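Local coordinates for protein AlyGC (Glaciecola chathamensis, PDB 5GKD) that probably cleaves alginate by beta-elimination, as a calcium-containing polysaccharide lyase of family 6 built on parallel beta-helices, at residues A1-K6 with G21-A27; H103-V109 with H132-N138. All blocks are in the same frame, centred on the assembly; numbering follows the deposited sequence.

Contact 1 (A1-K6 with G21-A27); sequences ADLLVK and GDDIILA
The extended chain of 1-6 runs parallel to 21-27, the axes of strands 2-5 and 23-26 being 4.6 Å apart and 25° askew. The register is Asp2-Asp23, Leu3-Ile24, Leu4-Ile25 and Val5-Leu26, with CA-CA spacings of 4.6 to 4.9 Å for the first three pairs and 5.5 Å at the last. Hydrogen bonds alternate: Asp23 N to Ala1 O (3.0 Å), Leu3 N to Asp23 O (2.8 Å), Ile25 N to Leu3 O (2.9 Å), Val5 N to Ile25 O (2.9 Å) and Ala27 N to Val5 O (3.1 Å). At the chain start, the amino group Ala1 N forms a salt bridge with Asp22 OD1 (2.6 Å).

Leu3, Val5, Ile24 and Leu26 share one face. There Val5, chi1 m, pushes CG2 between its neighbours, 4.2 Å from Ile24 CG2 and 3.8 Å from Leu26 CD2, while Ala10 and Ala14 of helix 8-17 offer small side chains against Leu3 and Val5. On the other face Leu4, its chi1 between wells, brings CD2 across to 21-27, 4.0 Å from Ile25 CG2 and 3.7 Å from Ala27 CB. A water lies 2.6 Å from Asp2 OD1 and, more weakly, 2.8 Å from Asp23 OD2; Asp23 also pairs with Arg51. Strand, helix 8-17 and strand make a beta-alpha-beta unit, the helix capping the N-terminal end of a parallel beta-helix.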
loop_
_atom_site.group_PDB
_atom_site.type_symbol
_atom_site.label_atom_id
_atom_site.label_comp_id
_atom_site.label_asym_id
_atom_site.label_seq_id
_atom_site.Cartn_x
_atom_site.Cartn_y
_atom_site.Cartn_z
ATOM N N ALA A 1 8.365 45.224 -25.320
ATOM C CA ALA A 1 8.944 45.727 -24.071
ATOM C C ALA A 1 9.105 44.597 -23.049
ATOM O O ALA A 1 8.315 43.656 -23.042
ATOM C CB ALA A 1 8.078 46.834 -23.504
ATOM N N ASP A 2 10.119 44.696 -22.188
ATOM C CA ASP A 2 10.431 43.667 -21.201
ATOM C C ASP A 2 9.756 43.988 -19.874
ATOM O O ASP A 2 9.890 45.099 -19.368
ATOM C CB ASP A 2 11.940 43.541 -20.991
ATOM C CG ASP A 2 12.649 42.945 -22.179
ATOM O OD1 ASP A 2 11.962 42.454 -23.096
ATOM O OD2 ASP A 2 13.895 42.965 -22.194
ATOM N N LEU A 3 9.063 43.001 -19.307
ATOM C CA LEU A 3 8.254 43.119 -18.093
ATOM C C LEU A 3 8.786 42.120 -17.057
ATOM O O LEU A 3 8.328 40.975 -16.980
ATOM C CB LEU A 3 6.766 42.872 -18.407
ATOM C CG LEU A 3 5.922 43.880 -19.224
ATOM C CD1 LEU A 3 6.539 44.239 -20.546
ATOM C CD2 LEU A 3 4.526 43.342 -19.488
ATOM N N LEU A 4 9.759 42.560 -16.270
ATOM C CA LEU A 4 10.337 41.736 -15.215
ATOM C C LEU A 4 9.340 41.589 -14.071
ATOM O O LEU A 4 8.783 42.584 -13.600
ATOM C CB LEU A 4 11.627 42.390 -14.707
ATOM C CG LEU A 4 12.834 41.589 -14.204
ATOM C CD1 LEU A 4 13.509 42.308 -13.036
ATOM C CD2 LEU A 4 12.503 40.156 -13.859
ATOM N N VAL A 5 9.117 40.353 -13.617
ATOM C CA VAL A 5 8.192 40.076 -12.520
ATOM C C VAL A 5 8.856 39.141 -11.515
ATOM O O VAL A 5 9.644 38.263 -11.882
ATOM C CB VAL A 5 6.867 39.479 -13.028
ATOM C CG1 VAL A 5 6.161 40.480 -13.919
ATOM C CG2 VAL A 5 7.098 38.152 -13.760
ATOM N N LYS A 6 8.546 39.335 -10.236
ATOM C CA LYS A 6 9.198 38.583 -9.176
ATOM C C LYS A 6 8.228 37.819 -8.289
ATOM O O LYS A 6 8.680 37.163 -7.346
ATOM C CB LYS A 6 10.056 39.523 -8.309
ATOM C CG LYS A 6 11.191 40.213 -9.064
ATOM C CD LYS A 6 11.957 41.204 -8.210
ATOM C CE LYS A 6 13.057 41.898 -9.018
ATOM N NZ LYS A 6 13.727 42.966 -8.217
ATOM N N GLY A 21 4.677 41.576 -28.975
ATOM C CA GLY A 21 6.050 42.029 -28.922
ATOM C C GLY A 21 6.643 42.124 -27.530
ATOM O O GLY A 21 7.857 42.297 -27.408
ATOM N N ASP A 22 5.835 42.034 -26.481
ATOM C CA ASP A 22 6.382 42.120 -25.137
ATOM C C ASP A 22 6.873 40.761 -24.646
ATOM O O ASP A 22 6.381 39.710 -25.068
ATOM C CB ASP A 22 5.344 42.669 -24.164
ATOM C CG ASP A 22 4.987 44.126 -24.439
ATOM O OD1 ASP A 22 5.770 44.866 -25.069
ATOM O OD2 ASP A 22 3.906 44.527 -24.004
ATOM N N ASP A 23 7.870 40.805 -23.755
ATOM C CA ASP A 23 8.399 39.646 -23.037
ATOM C C ASP A 23 8.072 39.788 -21.552
ATOM O O ASP A 23 8.431 40.790 -20.928
ATOM C CB ASP A 23 9.918 39.522 -23.204
ATOM C CG ASP A 23 10.333 39.198 -24.621
ATOM O OD1 ASP A 23 9.560 39.506 -25.550
ATOM O OD2 ASP A 23 11.431 38.634 -24.809
ATOM N N ILE A 24 7.396 38.795 -20.994
ATOM C CA ILE A 24 7.221 38.685 -19.554
ATOM C C ILE A 24 8.377 37.843 -19.034
ATOM O O ILE A 24 8.588 36.720 -19.496
ATOM C CB ILE A 24 5.866 38.056 -19.205
ATOM C CG1 ILE A 24 4.737 38.910 -19.781
ATOM C CG2 ILE A 24 5.741 37.876 -17.692
ATOM C CD1 ILE A 24 3.373 38.335 -19.609
ATOM N N ILE A 25 9.142 38.387 -18.098
ATOM C CA ILE A 25 10.401 37.790 -17.665
ATOM C C ILE A 25 10.263 37.354 -16.208
ATOM O O ILE A 25 10.125 38.191 -15.304
ATOM C CB ILE A 25 11.572 38.761 -17.842
ATOM C CG1 ILE A 25 11.718 39.173 -19.307
ATOM C CG2 ILE A 25 12.851 38.135 -17.342
ATOM C CD1 ILE A 25 12.869 40.144 -19.530
ATOM N N LEU A 26 10.311 36.045 -15.973
ATOM C CA LEU A 26 10.359 35.521 -14.614
ATOM C C LEU A 26 11.763 35.715 -14.059
ATOM O O LEU A 26 12.729 35.186 -14.618
ATOM C CB LEU A 26 9.978 34.042 -14.570
ATOM C CG LEU A 26 8.615 33.595 -15.087
ATOM C CD1 LEU A 26 8.404 32.096 -14.794
ATOM C CD2 LEU A 26 7.490 34.467 -14.525
ATOM N N ALA A 27 11.864 36.473 -12.969
ATOM C CA ALA A 27 13.137 36.758 -12.332
ATOM C C ALA A 27 13.812 35.478 -11.843
ATOM O O ALA A 27 13.159 34.533 -11.407
ATOM C CB ALA A 27 12.928 37.723 -11.151
HETATM O O HOH W 1 10.633 43.084 -25.552
HETATM O O HOH W 2 13.311 40.723 -24.580
#

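Contact 2 (H103-V109 with H132-N138); sequences HSRVTQV and HNRFDHN
Two successive coils of a right-handed parallel beta-helix meet here. Strands 105-107 and 134-136 run parallel, 4.8 Å apart and only 5° askew, with Arg105 over Arg134, Val106 over Phe135 and Thr107 over Asp136. Backbone bonds join Arg134 N to Ser104 O (2.9 Å), Val106 N to Arg134 O (2.9 Å) and Asp136 N to Val106 O (3.1 Å).

Arg105, Thr107, Arg134 and Asp136 share one face. Both arginines are extended, all t from chi1 to chi3, and their guanidinium groups lie flat on each other, centres 4.1 Å apart and planes at 7°. Asp136, chi1 p, offsets this like-charge stack: Arg105 NE reaches Asp136 OD1 (2.8 Å) and Arg105 NH1 reaches Asp136 OD2 (2.9 Å). Asp167 on the next coil pairs with Arg134. His137 ND1 also donates to Asp136 OD2 (2.8 Å). On the reverse face Val106 CB packs 3.9 Å from Phe135 CD1.

Left-handed backbone angles recur at the corners, in His103 and His132 and again in Gln108 and His137. After them, Asn133 and Asn138, both chi1 m, bring their side-chain ends close to 103-109. Ser104 N donates to Asn133 OD1 (2.8 Å), Val109 N to Asn138 OD1 (2.8 Å), and Asn138 ND2 to Val106 O (3.0 Å). The rings of His103 and His132 are near parallel but slid apart, centroids 5.1 Å from each other. Such repeated corners, with asparagines bonded between coils, are typical of the pectate-lyase-like parallel beta-helix.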
loop_
_atom_site.group_PDB
_atom_site.type_symbol
_atom_site.label_atom_id
_atom_site.label_comp_id
_atom_site.label_asym_id
_atom_site.label_seq_id
_atom_site.Cartn_x
_atom_site.Cartn_y
_atom_site.Cartn_z
ATOM N N HIS A 103 -0.447 28.209 -32.900
ATOM C CA HIS A 103 0.664 29.044 -33.386
ATOM C C HIS A 103 1.608 29.446 -32.262
ATOM O O HIS A 103 2.086 30.573 -32.210
ATOM C CB HIS A 103 0.149 30.294 -34.093
ATOM C CG HIS A 103 -0.685 29.992 -35.291
ATOM N ND1 HIS A 103 -2.064 30.006 -35.261
ATOM C CD2 HIS A 103 -0.335 29.659 -36.554
ATOM C CE1 HIS A 103 -2.527 29.677 -36.450
ATOM N NE2 HIS A 103 -1.498 29.465 -37.252
ATOM N N SER A 104 1.879 28.517 -31.355
ATOM C CA SER A 104 2.621 28.821 -30.143
ATOM C C SER A 104 3.788 27.858 -30.001
ATOM O O SER A 104 3.808 26.772 -30.581
ATOM C CB SER A 104 1.711 28.752 -28.918
ATOM O OG SER A 104 0.718 29.749 -29.021
ATOM N N ARG A 105 4.771 28.263 -29.220
ATOM C CA ARG A 105 6.041 27.556 -29.205
ATOM C C ARG A 105 6.552 27.424 -27.778
ATOM O O ARG A 105 6.527 28.391 -27.013
ATOM C CB ARG A 105 7.049 28.295 -30.077
ATOM C CG ARG A 105 8.417 27.689 -30.105
ATOM C CD ARG A 105 9.339 28.504 -30.992
ATOM N NE ARG A 105 10.668 27.926 -31.074
ATOM C CZ ARG A 105 11.716 28.547 -31.600
ATOM N NH1 ARG A 105 12.899 27.950 -31.647
ATOM N NH2 ARG A 105 11.563 29.764 -32.105
ATOM N N VAL A 106 6.988 26.223 -27.416
ATOM C CA VAL A 106 7.710 25.993 -26.173
ATOM C C VAL A 106 9.102 25.527 -26.561
ATOM O O VAL A 106 9.246 24.495 -27.222
ATOM C CB VAL A 106 7.015 24.953 -25.280
ATOM C CG1 VAL A 106 7.882 24.623 -24.062
ATOM C CG2 VAL A 106 5.642 25.425 -24.866
ATOM N N THR A 107 10.119 26.281 -26.166
ATOM C CA THR A 107 11.481 26.012 -26.595
ATOM C C THR A 107 12.430 26.242 -25.429
ATOM O O THR A 107 12.216 27.134 -24.611
ATOM C CB THR A 107 11.889 26.883 -27.802
ATOM O OG1 THR A 107 13.227 26.569 -28.215
ATOM C CG2 THR A 107 11.792 28.385 -27.465
ATOM N N GLN A 108 13.449 25.397 -25.327
ATOM C CA GLN A 108 14.479 25.565 -24.319
ATOM C C GLN A 108 13.893 25.529 -22.912
ATOM O O GLN A 108 14.209 26.361 -22.060
ATOM C CB GLN A 108 15.272 26.858 -24.554
ATOM C CG GLN A 108 16.023 26.898 -25.889
ATOM C CD GLN A 108 17.118 27.953 -25.904
ATOM O OE1 GLN A 108 17.922 28.013 -24.994
ATOM N NE2 GLN A 108 17.146 28.781 -26.937
ATOM N N VAL A 109 13.029 24.557 -22.656
ATOM C CA VAL A 109 12.662 24.307 -21.275
ATOM C C VAL A 109 13.015 22.876 -20.898
ATOM O O VAL A 109 12.948 21.940 -21.704
ATOM C CB VAL A 109 11.191 24.647 -20.928
ATOM C CG1 VAL A 109 10.518 25.466 -21.986
ATOM C CG2 VAL A 109 10.390 23.441 -20.489
ATOM N N HIS A 132 -0.640 24.085 -35.311
ATOM C CA HIS A 132 0.549 24.861 -35.679
ATOM C C HIS A 132 1.383 25.268 -34.467
ATOM O O HIS A 132 1.976 26.339 -34.438
ATOM C CB HIS A 132 0.162 26.085 -36.499
ATOM C CG HIS A 132 -0.548 25.739 -37.767
ATOM N ND1 HIS A 132 0.091 25.135 -38.828
ATOM C CD2 HIS A 132 -1.848 25.872 -38.131
ATOM C CE1 HIS A 132 -0.782 24.933 -39.799
ATOM N NE2 HIS A 132 -1.966 25.356 -39.394
ATOM N N ASN A 133 1.465 24.395 -33.478
ATOM C CA ASN A 133 2.375 24.612 -32.370
ATOM C C ASN A 133 3.737 23.979 -32.641
ATOM O O ASN A 133 3.906 23.148 -33.537
ATOM C CB ASN A 133 1.758 24.068 -31.085
ATOM C CG ASN A 133 0.550 24.878 -30.667
ATOM O OD1 ASN A 133 0.549 26.094 -30.837
ATOM N ND2 ASN A 133 -0.485 24.220 -30.147
ATOM N N ARG A 134 4.717 24.378 -31.836
ATOM C CA ARG A 134 6.067 23.852 -31.943
ATOM C C ARG A 134 6.622 23.567 -30.555
ATOM O O ARG A 134 6.486 24.385 -29.639
ATOM C CB ARG A 134 6.989 24.825 -32.686
ATOM C CG ARG A 134 8.369 24.243 -32.957
ATOM C CD ARG A 134 9.223 25.167 -33.815
ATOM N NE ARG A 134 10.582 24.683 -33.889
ATOM C CZ ARG A 134 11.615 25.407 -34.290
ATOM N NH1 ARG A 134 11.428 26.663 -34.667
ATOM N NH2 ARG A 134 12.830 24.877 -34.313
ATOM N N PHE A 135 7.241 22.403 -30.405
ATOM C CA PHE A 135 7.922 22.017 -29.174
ATOM C C PHE A 135 9.342 21.588 -29.555
ATOM O O PHE A 135 9.547 20.477 -30.063
ATOM C CB PHE A 135 7.141 20.910 -28.471
ATOM C CG PHE A 135 7.702 20.509 -27.146
ATOM C CD1 PHE A 135 7.304 21.156 -25.980
ATOM C CD2 PHE A 135 8.597 19.454 -27.052
ATOM C CE1 PHE A 135 7.819 20.781 -24.748
ATOM C CE2 PHE A 135 9.096 19.064 -25.828
ATOM C CZ PHE A 135 8.708 19.726 -24.677
ATOM N N ASP A 136 10.321 22.466 -29.307
ATOM C CA ASP A 136 11.663 22.293 -29.851
ATOM C C ASP A 136 12.749 22.673 -28.849
ATOM O O ASP A 136 12.548 23.515 -27.974
ATOM C CB ASP A 136 11.849 23.134 -31.117
ATOM C CG ASP A 136 11.867 24.615 -30.810
ATOM O OD1 ASP A 136 10.778 25.195 -30.717
ATOM O OD2 ASP A 136 12.960 25.196 -30.628
ATOM N N HIS A 137 13.924 22.046 -29.016
ATOM C CA HIS A 137 15.107 22.319 -28.197
ATOM C C HIS A 137 14.787 22.225 -26.705
ATOM O O HIS A 137 15.306 22.981 -25.886
ATOM C CB HIS A 137 15.733 23.680 -28.549
ATOM C CG HIS A 137 16.276 23.751 -29.952
ATOM N ND1 HIS A 137 15.502 24.120 -31.038
ATOM C CD2 HIS A 137 17.508 23.473 -30.449
ATOM C CE1 HIS A 137 16.234 24.073 -32.137
ATOM N NE2 HIS A 137 17.453 23.684 -31.810
ATOM N N ASN A 138 13.943 21.268 -26.339
ATOM C CA ASN A 138 13.629 21.023 -24.941
ATOM C C ASN A 138 14.392 19.798 -24.425
ATOM O O ASN A 138 15.054 19.072 -25.179
ATOM C CB ASN A 138 12.113 20.873 -24.760
ATOM C CG ASN A 138 11.371 22.117 -25.170
ATOM O OD1 ASN A 138 11.559 23.187 -24.580
ATOM N ND2 ASN A 138 10.531 22.001 -26.193
#

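Both contacts pair parallel strands of the same curled sheet in the N-terminal beta-helix; their centres are 19 Å apart and they do not touch. Contact 1 lies farther out, about 40 Å from the chain centre against 26 Å for contact 2, and more of its residues are exposed. At this end of the helix, aliphatic side chains meet a covering alpha-helix, while the polar chemistry gathers round the chain terminus and water. Contact 2, between coils with further coils on both sides, has more buried residues: charged and asparagine side chains supplement its backbone bonds, and no alpha-helix intervenes between its segments.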